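Local coordinates for amidohydrolase family protein (Acinetobacter baumannii, PDB 4I6K) that is probably a 2-pyrone-4,6-dicarboxylate hydrolase of the amidohydrolase family, inferred to open the pyrone lactone ring by hydrolysis, at residues A[47-53]-A[249-255]; A[175-181]-A[206-212]; A[240-245]-A[279-285]. All blocks are in the same frame, centred on the assembly; numbering follows the deposited sequence.

Interaction 1 of 3, residues A[47-53]-A[249-255]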
# COMPACT_ATOMS: atom_id res chain seq x y z
N TYR A 47 15.75 -7.26 4.88
CA TYR A 47 16.26 -7.99 3.74
C TYR A 47 16.78 -7.03 2.70
O TYR A 47 16.49 -5.82 2.75
CB TYR A 47 15.18 -8.89 3.12
CG TYR A 47 14.07 -8.13 2.45
CD1 TYR A 47 14.01 -8.02 1.06
CD2 TYR A 47 13.06 -7.54 3.20
CE1 TYR A 47 12.98 -7.33 0.45
CE2 TYR A 47 12.03 -6.84 2.60
CZ TYR A 47 11.99 -6.74 1.22
OH TYR A 47 10.96 -6.04 0.64
N ALA A 48 17.55 -7.56 1.76
CA ALA A 48 18.17 -6.75 0.72
C ALA A 48 18.16 -7.54 -0.57
O ALA A 48 19.02 -8.38 -0.78
CB ALA A 48 19.60 -6.38 1.10
N PRO A 49 17.18 -7.26 -1.44
CA PRO A 49 17.02 -8.00 -2.69
C PRO A 49 18.27 -7.87 -3.54
O PRO A 49 18.96 -6.85 -3.48
CB PRO A 49 15.83 -7.29 -3.36
CG PRO A 49 15.21 -6.42 -2.30
CD PRO A 49 16.29 -6.08 -1.36
N ASP A 50 18.56 -8.89 -4.35
CA ASP A 50 19.80 -8.94 -5.14
C ASP A 50 19.50 -8.97 -6.63
O ASP A 50 20.01 -9.81 -7.37
CB ASP A 50 20.59 -10.19 -4.76
CG ASP A 50 21.92 -10.29 -5.49
OD1 ASP A 50 22.50 -9.23 -5.83
OD2 ASP A 50 22.38 -11.43 -5.72
N TYR A 51 18.64 -8.06 -7.07
CA TYR A 51 18.28 -8.02 -8.48
C TYR A 51 17.78 -6.64 -8.81
O TYR A 51 17.61 -5.81 -7.92
CB TYR A 51 17.22 -9.08 -8.81
CG TYR A 51 15.98 -9.04 -7.93
CD1 TYR A 51 14.87 -8.29 -8.30
CD2 TYR A 51 15.92 -9.76 -6.75
CE1 TYR A 51 13.73 -8.24 -7.51
CE2 TYR A 51 14.79 -9.71 -5.94
CZ TYR A 51 13.70 -8.95 -6.33
OH TYR A 51 12.58 -8.91 -5.54
N GLU A 52 17.57 -6.39 -10.10
CA GLU A 52 17.10 -5.09 -10.58
C GLU A 52 15.58 -5.10 -10.70
O GLU A 52 15.02 -6.00 -11.32
CB GLU A 52 17.71 -4.82 -11.96
CG GLU A 52 18.85 -3.82 -11.98
CD GLU A 52 19.66 -3.81 -10.72
OE1 GLU A 52 20.27 -4.85 -10.38
OE2 GLU A 52 19.71 -2.75 -10.05
N ALA A 53 14.91 -4.12 -10.10
CA ALA A 53 13.46 -3.94 -10.30
C ALA A 53 13.18 -2.57 -10.92
O ALA A 53 12.91 -1.61 -10.21
CB ALA A 53 12.70 -4.11 -8.97
N TRP A 249 4.21 -6.14 -7.09
CA TRP A 249 5.45 -6.39 -7.82
C TRP A 249 6.62 -5.60 -7.21
O TRP A 249 6.45 -4.45 -6.77
CB TRP A 249 5.25 -6.03 -9.30
CG TRP A 249 6.43 -6.32 -10.15
CD1 TRP A 249 6.72 -7.50 -10.77
CD2 TRP A 249 7.51 -5.42 -10.47
NE1 TRP A 249 7.90 -7.39 -11.47
CE2 TRP A 249 8.40 -6.12 -11.30
CE3 TRP A 249 7.79 -4.09 -10.13
CZ2 TRP A 249 9.57 -5.54 -11.79
CZ3 TRP A 249 8.95 -3.51 -10.63
CH2 TRP A 249 9.83 -4.23 -11.44
N PRO A 250 7.83 -6.19 -7.17
CA PRO A 250 8.22 -7.47 -7.73
C PRO A 250 8.16 -8.60 -6.71
O PRO A 250 8.98 -9.51 -6.76
CB PRO A 250 9.68 -7.23 -8.09
CG PRO A 250 10.17 -6.37 -6.94
CD PRO A 250 8.98 -5.53 -6.51
N HIS A 251 7.21 -8.52 -5.78
CA HIS A 251 6.87 -9.66 -4.90
C HIS A 251 8.06 -10.14 -4.11
O HIS A 251 8.42 -11.32 -4.18
CB HIS A 251 6.30 -10.83 -5.72
CG HIS A 251 5.40 -10.38 -6.83
ND1 HIS A 251 5.72 -10.52 -8.16
CD2 HIS A 251 4.20 -9.74 -6.80
CE1 HIS A 251 4.76 -10.01 -8.91
NE2 HIS A 251 3.83 -9.52 -8.10
N THR A 252 8.66 -9.22 -3.35
CA THR A 252 9.91 -9.49 -2.62
C THR A 252 9.80 -10.66 -1.64
O THR A 252 8.80 -10.79 -0.93
CB THR A 252 10.39 -8.25 -1.81
OG1 THR A 252 9.28 -7.64 -1.12
CG2 THR A 252 11.07 -7.23 -2.74
N GLN A 253 10.85 -11.47 -1.59
CA GLN A 253 10.90 -12.60 -0.67
C GLN A 253 9.86 -13.63 -1.06
O GLN A 253 9.53 -14.52 -0.28
CB GLN A 253 10.69 -12.15 0.78
CG GLN A 253 11.70 -11.13 1.25
CD GLN A 253 11.84 -11.08 2.76
OE1 GLN A 253 12.90 -11.37 3.31
NE2 GLN A 253 10.76 -10.71 3.44
N HIS A 254 9.33 -13.52 -2.28
CA HIS A 254 8.33 -14.44 -2.79
C HIS A 254 8.53 -14.61 -4.28
O HIS A 254 7.61 -15.06 -5.01
CB HIS A 254 6.92 -13.91 -2.55
CG HIS A 254 6.47 -13.99 -1.12
ND1 HIS A 254 6.81 -13.04 -0.18
CD2 HIS A 254 5.69 -14.89 -0.48
CE1 HIS A 254 6.26 -13.36 0.98
NE2 HIS A 254 5.58 -14.48 0.83
N GLU A 255 9.72 -14.25 -4.74
CA GLU A 255 10.01 -14.15 -6.16
C GLU A 255 9.91 -15.51 -6.86
O GLU A 255 9.53 -15.57 -8.03
CB GLU A 255 11.39 -13.53 -6.40
CG GLU A 255 11.51 -12.10 -5.90
CD GLU A 255 12.00 -12.02 -4.48
OE1 GLU A 255 12.44 -10.92 -4.06
OE2 GLU A 255 11.96 -13.05 -3.78
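Tyr47 and Tyr51 both hold CG between the backbone N and the carbonyl carbon (chi1 69° and 53°), which sends two phenol rings from the loop 47-53 across to the loop 249-255. Tyr47 lies against Gln253, whose chain, extended beyond CG, is laid over one ring face: Gln253 CG stands 4.0 Å from the centroid of the Tyr47 ring in a CH-pi contact, and the amide stacks nearly flat on the ring, the planes 17° apart. At the far end of the same ring, Thr252 OG1 donates to Tyr47 OH at 2.9 Å. Arg216 also bonds to Thr252 OG1, while Tyr47 OH reaches a bound citrate, so the threonine probably helps to position the phenol. Tyr51 OH gives a short 2.5 Å bond to Glu255 OE1 through the lone pair facing away from the other carboxylate oxygen, with ring and carboxylate planes perpendicular. The same oxygen accepts Gln253 N at 3.0 Å from above the carboxylate plane; two donors thus grip it, one from the type II turn of residues 251-254 and one from the facing loop. Toward Ala53 the contact becomes apolar: Pro250 CG approaches the edge of the Tyr51 ring, and Ala53 CB packs 3.8 Å from Trp249 CH2 and 4.0 Å from Pro250 CG. Pro250, after a cis peptide bond, covers the Trp249 ring with CB. Two loops that follow the first and last strands of the barrel thus meet beside the citrate, as loops do around the active-site mouth of amidohydrolase-type (beta/alpha)8 enzymes.

Interaction 2 of 3, residues A[175-181]-A[206-212]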
# COMPACT_ATOMS: atom_id res chain seq x y z
N ASP A 175 -7.31 10.39 4.03
CA ASP A 175 -7.55 9.00 3.73
C ASP A 175 -6.52 8.13 4.43
O ASP A 175 -5.33 8.47 4.46
CB ASP A 175 -7.44 8.79 2.22
CG ASP A 175 -8.49 9.57 1.46
OD1 ASP A 175 -8.13 10.34 0.55
OD2 ASP A 175 -9.69 9.42 1.80
N VAL A 176 -6.96 7.03 5.01
CA VAL A 176 -6.01 6.06 5.56
C VAL A 176 -6.10 4.76 4.75
O VAL A 176 -7.17 4.19 4.55
CB VAL A 176 -6.25 5.75 7.05
CG1 VAL A 176 -5.09 4.93 7.62
CG2 VAL A 176 -6.43 7.04 7.86
N VAL A 177 -4.95 4.31 4.27
CA VAL A 177 -4.92 3.21 3.33
C VAL A 177 -4.22 2.04 3.98
O VAL A 177 -3.14 2.19 4.53
CB VAL A 177 -4.19 3.63 2.05
CG1 VAL A 177 -4.22 2.52 1.03
CG2 VAL A 177 -4.84 4.91 1.49
N ILE A 178 -4.85 0.87 3.96
CA ILE A 178 -4.25 -0.28 4.64
C ILE A 178 -3.74 -1.32 3.66
O ILE A 178 -4.49 -1.82 2.84
CB ILE A 178 -5.21 -0.92 5.68
CG1 ILE A 178 -5.64 0.10 6.74
CG2 ILE A 178 -4.55 -2.14 6.34
CD1 ILE A 178 -7.04 0.64 6.52
N ASP A 179 -2.44 -1.62 3.75
CA ASP A 179 -1.74 -2.54 2.85
C ASP A 179 -2.14 -4.01 3.03
O ASP A 179 -2.31 -4.47 4.16
CB ASP A 179 -0.23 -2.43 3.07
CG ASP A 179 0.36 -1.16 2.50
OD1 ASP A 179 1.48 -0.80 2.91
OD2 ASP A 179 -0.30 -0.52 1.64
N HIS A 180 -2.29 -4.71 1.91
CA HIS A 180 -2.41 -6.18 1.87
C HIS A 180 -3.45 -6.78 2.84
O HIS A 180 -3.10 -7.49 3.79
CB HIS A 180 -1.05 -6.83 2.09
CG HIS A 180 0.07 -6.20 1.32
ND1 HIS A 180 -0.10 -5.73 0.03
CD2 HIS A 180 1.36 -5.96 1.65
CE1 HIS A 180 1.05 -5.22 -0.39
NE2 HIS A 180 1.95 -5.34 0.56
N PHE A 181 -4.72 -6.49 2.57
CA PHE A 181 -5.85 -6.98 3.38
C PHE A 181 -5.73 -6.73 4.87
O PHE A 181 -6.52 -7.28 5.64
CB PHE A 181 -6.06 -8.48 3.15
CG PHE A 181 -6.29 -8.85 1.72
CD1 PHE A 181 -7.58 -9.04 1.23
CD2 PHE A 181 -5.22 -9.00 0.85
CE1 PHE A 181 -7.80 -9.39 -0.09
CE2 PHE A 181 -5.44 -9.35 -0.47
CZ PHE A 181 -6.72 -9.54 -0.94
N GLN A 206 -13.32 7.14 5.81
CA GLN A 206 -11.89 7.43 5.90
C GLN A 206 -10.93 6.36 5.42
O GLN A 206 -9.85 6.68 4.90
CB GLN A 206 -11.48 7.82 7.32
CG GLN A 206 -9.98 8.07 7.41
CD GLN A 206 -9.53 8.38 8.82
OE1 GLN A 206 -10.02 7.79 9.79
NE2 GLN A 206 -8.60 9.31 8.95
N HIS A 207 -11.29 5.10 5.61
CA HIS A 207 -10.34 4.02 5.38
C HIS A 207 -10.49 3.33 4.04
O HIS A 207 -11.60 3.14 3.57
CB HIS A 207 -10.43 2.98 6.50
CG HIS A 207 -10.15 3.54 7.85
ND1 HIS A 207 -11.16 3.82 8.75
CD2 HIS A 207 -9.00 3.92 8.44
CE1 HIS A 207 -10.62 4.32 9.85
NE2 HIS A 207 -9.32 4.39 9.69
N TRP A 208 -9.35 2.98 3.45
CA TRP A 208 -9.28 2.22 2.19
C TRP A 208 -8.46 0.97 2.43
O TRP A 208 -7.49 1.00 3.20
CB TRP A 208 -8.61 3.04 1.08
CG TRP A 208 -9.28 4.34 0.77
CD1 TRP A 208 -9.32 5.45 1.57
CD2 TRP A 208 -10.00 4.67 -0.42
NE1 TRP A 208 -10.04 6.45 0.95
CE2 TRP A 208 -10.45 6.00 -0.28
CE3 TRP A 208 -10.30 3.97 -1.59
CZ2 TRP A 208 -11.20 6.64 -1.28
CZ3 TRP A 208 -11.05 4.61 -2.59
CH2 TRP A 208 -11.49 5.93 -2.42
N ILE A 209 -8.82 -0.12 1.76
CA ILE A 209 -8.06 -1.35 1.87
C ILE A 209 -7.54 -1.86 0.53
O ILE A 209 -8.29 -1.91 -0.46
CB ILE A 209 -8.87 -2.47 2.52
CG1 ILE A 209 -9.38 -2.01 3.88
CG2 ILE A 209 -8.01 -3.71 2.65
CD1 ILE A 209 -10.53 -2.83 4.38
N LYS A 210 -6.26 -2.21 0.51
CA LYS A 210 -5.63 -2.79 -0.67
C LYS A 210 -5.83 -4.29 -0.65
O LYS A 210 -5.48 -4.94 0.34
CB LYS A 210 -4.13 -2.47 -0.70
CG LYS A 210 -3.76 -0.99 -0.59
CD LYS A 210 -2.61 -0.67 -1.52
CE LYS A 210 -1.88 0.58 -1.11
NZ LYS A 210 -0.82 0.92 -2.11
N VAL A 211 -6.38 -4.86 -1.72
CA VAL A 211 -6.57 -6.31 -1.81
C VAL A 211 -5.39 -6.94 -2.56
O VAL A 211 -5.57 -7.76 -3.46
CB VAL A 211 -7.92 -6.72 -2.46
CG1 VAL A 211 -9.11 -6.33 -1.56
CG2 VAL A 211 -8.07 -6.11 -3.86
N SER A 212 -4.19 -6.55 -2.16
CA SER A 212 -2.97 -6.98 -2.81
C SER A 212 -2.27 -7.94 -1.89
O SER A 212 -2.63 -8.05 -0.72
CB SER A 212 -2.06 -5.77 -2.99
OG SER A 212 -1.78 -5.17 -1.73
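This is a parallel strand pair in the buried barrel wall: strands 176-178 and 207-210 are joined by the right-handed crossover through helix 193-201, their axes 4.6 Å apart. Val176, Val177 and Ile178 pair with His207, Trp208 and Ile209, and the backbone bonds run from Val176 N to Gln206 O through to Phe181 N, which meets Lys210 O at 2.8 Å. On one face of the sheet, Val176 CB lies 3.6 Å from His207 CD2, the two side chains pointing the same way toward helix 159-169. On the other, Val177 CG1 packs 3.7 Å from Lys210 CE. The bent lysine chain then runs beside Asp179, but its NZ is held by Glu154, Thr30 and His31, while Asp179 OD1 is paired with Arg123. At the start of the pair, Trp208 NE1 donates to OD2 of Asp175, the residue just before strand 176-178 (3.1 Å), reaching it from 64° out of the carboxylate plane. Past the strand ends, Val211 lies over one face of the Phe181 ring, though the exact fit is doubtful. His180 ND1 and Ser212 OG form a hydrogen bond at the imidazole edge, modelled very short and of doubtful length, while NE2 bonds to the bound citrate. Such a beta-alpha-beta unit, with polar residues gathered just beyond the C-terminal strand ends, is typical of the (beta/alpha)8-barrel active site.

Interaction 3 of 3, residues A[240-245]-A[279-285]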
# COMPACT_ATOMS: atom_id res chain seq x y z
N LEU A 240 -17.00 -1.74 -0.45
CA LEU A 240 -16.69 -2.01 -1.86
C LEU A 240 -16.01 -0.85 -2.61
O LEU A 240 -15.17 -1.08 -3.48
CB LEU A 240 -17.95 -2.40 -2.64
CG LEU A 240 -17.62 -3.07 -3.97
CD1 LEU A 240 -16.74 -4.30 -3.71
CD2 LEU A 240 -18.91 -3.43 -4.69
N HIS A 241 -16.40 0.39 -2.30
CA HIS A 241 -15.87 1.54 -3.03
C HIS A 241 -14.62 2.08 -2.36
O HIS A 241 -14.03 3.07 -2.79
CB HIS A 241 -16.93 2.63 -3.19
CG HIS A 241 -18.14 2.15 -3.92
ND1 HIS A 241 -18.44 2.53 -5.21
CD2 HIS A 241 -19.10 1.26 -3.57
CE1 HIS A 241 -19.54 1.92 -5.61
NE2 HIS A 241 -19.96 1.15 -4.63
N LYS A 242 -14.20 1.38 -1.31
CA LYS A 242 -13.00 1.75 -0.60
C LYS A 242 -11.87 0.77 -0.90
O LYS A 242 -10.79 0.85 -0.32
CB LYS A 242 -13.30 1.79 0.90
CG LYS A 242 -14.53 2.62 1.28
CD LYS A 242 -14.52 4.02 0.66
CE LYS A 242 -13.25 4.82 1.06
NZ LYS A 242 -13.19 5.23 2.51
N LEU A 243 -12.12 -0.14 -1.83
CA LEU A 243 -11.16 -1.20 -2.09
C LEU A 243 -10.34 -0.91 -3.33
O LEU A 243 -10.87 -0.46 -4.35
CB LEU A 243 -11.87 -2.54 -2.26
CG LEU A 243 -12.66 -3.02 -1.03
CD1 LEU A 243 -13.26 -4.42 -1.29
CD2 LEU A 243 -11.77 -3.01 0.22
N ILE A 244 -9.03 -1.15 -3.24
CA ILE A 244 -8.16 -1.02 -4.40
C ILE A 244 -7.18 -2.20 -4.50
O ILE A 244 -6.94 -2.91 -3.52
CB ILE A 244 -7.41 0.36 -4.48
CG1 ILE A 244 -6.47 0.57 -3.29
CG2 ILE A 244 -8.41 1.52 -4.61
CD1 ILE A 244 -7.11 1.25 -2.11
N TRP A 245 -6.66 -2.43 -5.71
CA TRP A 245 -5.75 -3.55 -5.94
C TRP A 245 -4.32 -3.15 -6.28
O TRP A 245 -4.07 -2.10 -6.88
CB TRP A 245 -6.26 -4.45 -7.07
CG TRP A 245 -5.36 -5.61 -7.32
CD1 TRP A 245 -5.32 -6.79 -6.62
CD2 TRP A 245 -4.35 -5.71 -8.33
NE1 TRP A 245 -4.36 -7.61 -7.15
CE2 TRP A 245 -3.75 -6.98 -8.20
CE3 TRP A 245 -3.91 -4.85 -9.34
CZ2 TRP A 245 -2.73 -7.41 -9.04
CZ3 TRP A 245 -2.89 -5.28 -10.18
CH2 TRP A 245 -2.31 -6.54 -10.02
N LEU A 279 -14.81 -1.43 -10.41
CA LEU A 279 -14.72 -0.45 -9.33
C LEU A 279 -13.33 -0.49 -8.75
O LEU A 279 -12.69 0.54 -8.55
CB LEU A 279 -15.72 -0.76 -8.22
CG LEU A 279 -17.20 -0.38 -8.38
CD1 LEU A 279 -17.90 -0.65 -7.07
CD2 LEU A 279 -17.36 1.09 -8.78
N ILE A 280 -12.86 -1.69 -8.42
CA ILE A 280 -11.57 -1.88 -7.79
C ILE A 280 -10.39 -1.47 -8.67
O ILE A 280 -9.46 -0.87 -8.19
CB ILE A 280 -11.41 -3.32 -7.27
CG1 ILE A 280 -12.51 -3.62 -6.26
CG2 ILE A 280 -10.07 -3.51 -6.63
CD1 ILE A 280 -12.49 -4.96 -5.66
N LEU A 281 -10.41 -1.80 -9.94
CA LEU A 281 -9.34 -1.40 -10.83
C LEU A 281 -9.44 0.02 -11.36
O LEU A 281 -8.45 0.57 -11.79
CB LEU A 281 -9.24 -2.35 -12.01
CG LEU A 281 -8.93 -3.82 -11.76
CD1 LEU A 281 -8.90 -4.55 -13.05
CD2 LEU A 281 -7.66 -4.01 -11.03
N ASN A 282 -10.63 0.60 -11.36
CA ASN A 282 -10.87 1.83 -12.06
C ASN A 282 -11.43 3.01 -11.27
O ASN A 282 -10.73 3.98 -11.03
CB ASN A 282 -11.77 1.52 -13.23
CG ASN A 282 -12.11 2.71 -14.04
OD1 ASN A 282 -12.83 2.60 -15.01
ND2 ASN A 282 -11.62 3.86 -13.65
N GLN A 283 -12.69 2.96 -10.89
CA GLN A 283 -13.24 4.08 -10.16
C GLN A 283 -12.59 4.29 -8.79
O GLN A 283 -12.26 5.40 -8.44
CB GLN A 283 -14.75 3.96 -10.01
CG GLN A 283 -15.54 4.42 -11.20
CD GLN A 283 -15.79 3.34 -12.22
OE1 GLN A 283 -16.34 3.59 -13.27
NE2 GLN A 283 -15.37 2.14 -11.92
N ASN A 284 -12.41 3.22 -8.02
CA ASN A 284 -11.97 3.39 -6.65
C ASN A 284 -10.60 4.01 -6.55
O ASN A 284 -10.40 4.91 -5.80
CB ASN A 284 -11.98 2.06 -5.89
CG ASN A 284 -13.34 1.45 -5.79
OD1 ASN A 284 -14.34 2.06 -6.11
ND2 ASN A 284 -13.40 0.23 -5.31
N PRO A 285 -9.66 3.55 -7.35
CA PRO A 285 -8.31 4.09 -7.28
C PRO A 285 -8.22 5.42 -8.01
O PRO A 285 -7.44 6.30 -7.63
CB PRO A 285 -7.46 3.01 -7.95
CG PRO A 285 -8.42 2.31 -8.89
CD PRO A 285 -9.76 2.38 -8.24
O HOH W 1 -6.85 -0.47 -7.89
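Here the last strand of the (beta/alpha)8 barrel, 243-244, with the residues leading into it, is covered by the C-terminal helix 274-289. Asn284 carries the polar part of the contact. With CG anti to the carbonyl carbon (chi1 -62°), its amide projects from the helix toward residues 240-243, and ND2 donates to two backbone oxygens: to Leu243 O at 2.8 Å, in the carbonyl plane and on a lone pair, and to Leu240 O at 2.9 Å in a weak, more bent bond (N-H...O 129°). One buried amide thereby holds Leu240 and Leu243 together across the residues leading into the strand. Near the outer end, Leu279 CD1 rests over one face of the His241 ring, 3.7 Å from its centroid, and also meets Leu240 CD2, the two leucines crossing at about a right angle. Further along the segment, Ile280 puts CG1 against Leu243 CB and CG2 against Trp245 CB at 3.9 Å. Ile244 sends CG2 to Pro285, 3.8 Å from the proline CB, and also touches Trp208 and Lys210 of the neighbouring strand 207-210. Trp245 passes Leu281 side by side, its ring continuing onto Phe267 of helix 260-270. A water links the two segments, accepting from Trp245 N and lying 2.7 Å from Ile280 O. The helix itself is irregular, with a wider pi-type turn at 279-283 and Asn284 N bonded to Leu279 O. Just after strand 243-244, the backbone of Trp245 bonds to that of Thr30 in strand 28-32, and the helix laid across this junction is the outer layer of a closed (beta/alpha)8 barrel.

How the interactions relate
Interactions 2 and 3 share the barrel wall, since strands 207-210 and 243-244 are neighbours in the sheet: Val211 N probably bonds to Ile244 O at 2.7 Å, and His207 O to Lys242 NZ at 2.8 Å. Interaction 2 is buried throughout and rests chiefly on backbone hydrogen bonds, whereas interaction 3 is only partly buried and joins strand to helix by apolar packing, one asparagine amide and a water. Interaction 1 stands apart, its centre about 22 Å from that of interaction 2, and joins irregular loops through phenol hydroxyls and aromatic faces. Citrate nevertheless relates interactions 1 and 2, being reached by Tyr47 in one and His180 in the other.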